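Local coordinates for LPS-assembly lipoprotein LptE (Acinetobacter baumannii, PDB 5TSE) that probably works with LptD to assemble lipopolysaccharide at the surface of the outer membrane, binding the lipopolysaccharide and helping LptD itself to assemble, at residues 15-21 with 47-53. Residues are numbered along the deposited sequence; the frame is centred on the assembly and turned at random.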
loop_
_atom_site.group_PDB
_atom_site.type_symbol
_atom_site.label_atom_id
_atom_site.label_comp_id
_atom_site.label_asym_id
_atom_site.label_seq_id
_atom_site.Cartn_x
_atom_site.Cartn_y
_atom_site.Cartn_z
ATOM N N LYS A 15 -15.762 6.509 -7.288
ATOM C CA LYS A 15 -15.460 7.544 -6.300
ATOM C C LYS A 15 -14.964 6.968 -4.983
ATOM O O LYS A 15 -15.575 6.057 -4.426
ATOM C CB LYS A 15 -16.697 8.398 -6.049
ATOM C CG LYS A 15 -17.221 9.130 -7.266
ATOM C CD LYS A 15 -18.436 9.959 -6.884
ATOM C CE LYS A 15 -19.027 10.690 -8.076
ATOM N NZ LYS A 15 -20.206 11.512 -7.683
ATOM N N LEU A 16 -13.864 7.530 -4.485
ATOM C CA LEU A 16 -13.257 7.087 -3.235
ATOM C C LEU A 16 -12.773 8.181 -2.309
ATOM O O LEU A 16 -12.530 9.325 -2.706
ATOM C CB LEU A 16 -12.059 6.162 -3.496
ATOM C CG LEU A 16 -12.313 4.719 -3.910
ATOM C CD1 LEU A 16 -10.990 3.973 -4.000
ATOM C CD2 LEU A 16 -13.214 4.040 -2.895
ATOM N N SER A 17 -12.647 7.768 -1.054
ATOM C CA SER A 17 -12.130 8.566 0.027
ATOM C C SER A 17 -11.129 7.618 0.689
ATOM O O SER A 17 -11.290 6.390 0.594
ATOM C CB SER A 17 -13.242 8.930 0.981
ATOM O OG SER A 17 -12.797 9.902 1.887
ATOM N N LEU A 18 -10.105 8.166 1.336
ATOM C CA LEU A 18 -9.077 7.334 1.966
ATOM C C LEU A 18 -9.078 7.463 3.478
ATOM O O LEU A 18 -9.044 8.576 4.015
ATOM C CB LEU A 18 -7.680 7.742 1.484
ATOM C CG LEU A 18 -7.416 7.862 -0.015
ATOM C CD1 LEU A 18 -6.000 8.358 -0.240
ATOM C CD2 LEU A 18 -7.643 6.545 -0.719
ATOM N N GLU A 19 -9.134 6.322 4.157
ATOM C CA GLU A 19 -9.043 6.288 5.582
ATOM C C GLU A 19 -7.766 5.501 5.830
ATOM O O GLU A 19 -7.694 4.311 5.526
ATOM C CB GLU A 19 -10.224 5.593 6.235
ATOM C CG GLU A 19 -10.107 5.672 7.755
ATOM C CD GLU A 19 -11.133 4.853 8.486
ATOM O OE1 GLU A 19 -12.080 4.379 7.844
ATOM O OE2 GLU A 19 -10.981 4.693 9.712
ATOM N N LEU A 20 -6.771 6.175 6.388
ATOM C CA LEU A 20 -5.475 5.599 6.641
ATOM C C LEU A 20 -5.070 5.857 8.064
ATOM O O LEU A 20 -5.491 6.852 8.633
ATOM C CB LEU A 20 -4.447 6.301 5.765
ATOM C CG LEU A 20 -4.707 6.286 4.255
ATOM C CD1 LEU A 20 -3.712 7.157 3.504
ATOM C CD2 LEU A 20 -4.664 4.864 3.745
ATOM N N PRO A 21 -4.254 4.965 8.651
ATOM C CA PRO A 21 -3.773 5.248 9.997
ATOM C C PRO A 21 -2.857 6.467 9.958
ATOM O O PRO A 21 -2.470 6.928 8.884
ATOM C CB PRO A 21 -2.953 3.992 10.388
ATOM C CG PRO A 21 -3.198 2.975 9.320
ATOM C CD PRO A 21 -3.777 3.668 8.126
ATOM N N ASP A 47 -22.219 9.109 -2.290
ATOM C CA ASP A 47 -22.211 7.867 -3.108
ATOM C C ASP A 47 -20.797 7.268 -3.290
ATOM O O ASP A 47 -20.642 6.195 -3.887
ATOM C CB ASP A 47 -22.826 8.110 -4.493
ATOM C CG ASP A 47 -22.000 9.059 -5.345
ATOM O OD1 ASP A 47 -21.245 9.885 -4.778
ATOM O OD2 ASP A 47 -22.111 8.983 -6.584
ATOM N N ALA A 48 -19.777 7.974 -2.802
ATOM C CA ALA A 48 -18.380 7.514 -2.909
ATOM C C ALA A 48 -18.082 6.436 -1.892
ATOM O O ALA A 48 -18.676 6.414 -0.833
ATOM C CB ALA A 48 -17.426 8.679 -2.707
ATOM N N TYR A 49 -17.164 5.536 -2.222
ATOM C CA TYR A 49 -16.778 4.483 -1.294
ATOM C C TYR A 49 -15.587 4.944 -0.438
ATOM O O TYR A 49 -15.126 6.085 -0.548
ATOM C CB TYR A 49 -16.524 3.158 -2.038
ATOM C CG TYR A 49 -17.803 2.565 -2.603
ATOM C CD1 TYR A 49 -18.652 1.804 -1.796
ATOM C CD2 TYR A 49 -18.179 2.780 -3.933
ATOM C CE1 TYR A 49 -19.830 1.269 -2.292
ATOM C CE2 TYR A 49 -19.356 2.243 -4.440
ATOM C CZ TYR A 49 -20.177 1.487 -3.614
ATOM O OH TYR A 49 -21.348 0.954 -4.098
ATOM N N VAL A 50 -15.128 4.066 0.445
ATOM C CA VAL A 50 -14.038 4.375 1.321
ATOM C C VAL A 50 -13.021 3.258 1.296
ATOM O O VAL A 50 -13.340 2.106 1.561
ATOM C CB VAL A 50 -14.522 4.562 2.777
ATOM C CG1 VAL A 50 -13.339 4.802 3.714
ATOM C CG2 VAL A 50 -15.541 5.706 2.871
ATOM N N LEU A 51 -11.788 3.628 0.975
ATOM C CA LEU A 51 -10.671 2.717 0.951
ATOM C C LEU A 51 -10.051 2.774 2.329
ATOM O O LEU A 51 -9.289 3.699 2.624
ATOM C CB LEU A 51 -9.675 3.162 -0.119
ATOM C CG LEU A 51 -8.324 2.453 -0.181
ATOM C CD1 LEU A 51 -8.473 0.949 -0.087
ATOM C CD2 LEU A 51 -7.601 2.864 -1.457
ATOM N N ARG A 52 -10.412 1.809 3.182
ATOM C CA ARG A 52 -9.898 1.745 4.542
ATOM C C ARG A 52 -8.676 0.853 4.625
ATOM O O ARG A 52 -8.734 -0.323 4.252
ATOM C CB ARG A 52 -10.964 1.243 5.536
ATOM C CG ARG A 52 -10.499 1.298 6.993
ATOM C CD ARG A 52 -11.643 1.345 8.005
ATOM N NE ARG A 52 -12.192 0.066 8.474
ATOM C CZ ARG A 52 -12.023 -0.452 9.702
ATOM N NH1 ARG A 52 -12.587 -1.620 10.004
ATOM N NH2 ARG A 52 -11.319 0.178 10.647
ATOM N N VAL A 53 -7.566 1.438 5.079
ATOM C CA VAL A 53 -6.337 0.714 5.320
ATOM C C VAL A 53 -6.434 0.411 6.782
ATOM O O VAL A 53 -6.327 1.315 7.590
ATOM C CB VAL A 53 -5.064 1.544 5.027
ATOM C CG1 VAL A 53 -3.831 0.880 5.627
ATOM C CG2 VAL A 53 -4.903 1.726 3.535
#
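Glu-19 and Arg-52 lie side by side on one face of a parallel strand pair, their charges unpaired with each other. Both side chains point the same way, and with CG of Arg-52 anti to the backbone N (chi1 -174°) the aliphatic part of the arginine passes along the carboxylate, Glu-19 OE1 lying 3.1 Å from Arg-52 CD. The carboxylate and guanidinium planes are 28° apart, yet Glu-19 OE1 stays 4.4 Å from Arg-52 NE, beyond a salt bridge; NE turns instead to Glu-81 on the next strand. On the other face Leu-18 and Leu-51 also run together, their CD2 atoms 3.8 Å apart. Leu-16 behaves differently, slanting across to set its CD2 3.5 Å from Tyr-49 CB. Between these two faces, 15-19 has parallel neighbours on either side, 41-42 and 49-64; helix 25-37, which packs on Leu-18 and Leu-20, links it to 41-42 in a beta-alpha-beta unit, and the chain then crosses to begin 49-64. Regular backbone bonds close the C-terminal end: Leu-51 N to Ser-17 O, Glu-19 N to Leu-51 O, and Val-53 N to Glu-19 O, the last almost straight at 177°. Ser-17 N to Tyr-49 O is weak and bent, while Tyr-49 N still bonds Lys-15 O. At the N-terminal end, where Asp-47 is exposed, extended Lys-15 turns NZ to both its carboxylate oxygens in a long, weak salt bridge, 3.4 Å to Asp-47 OD2, with Asp-45 a further weak partner.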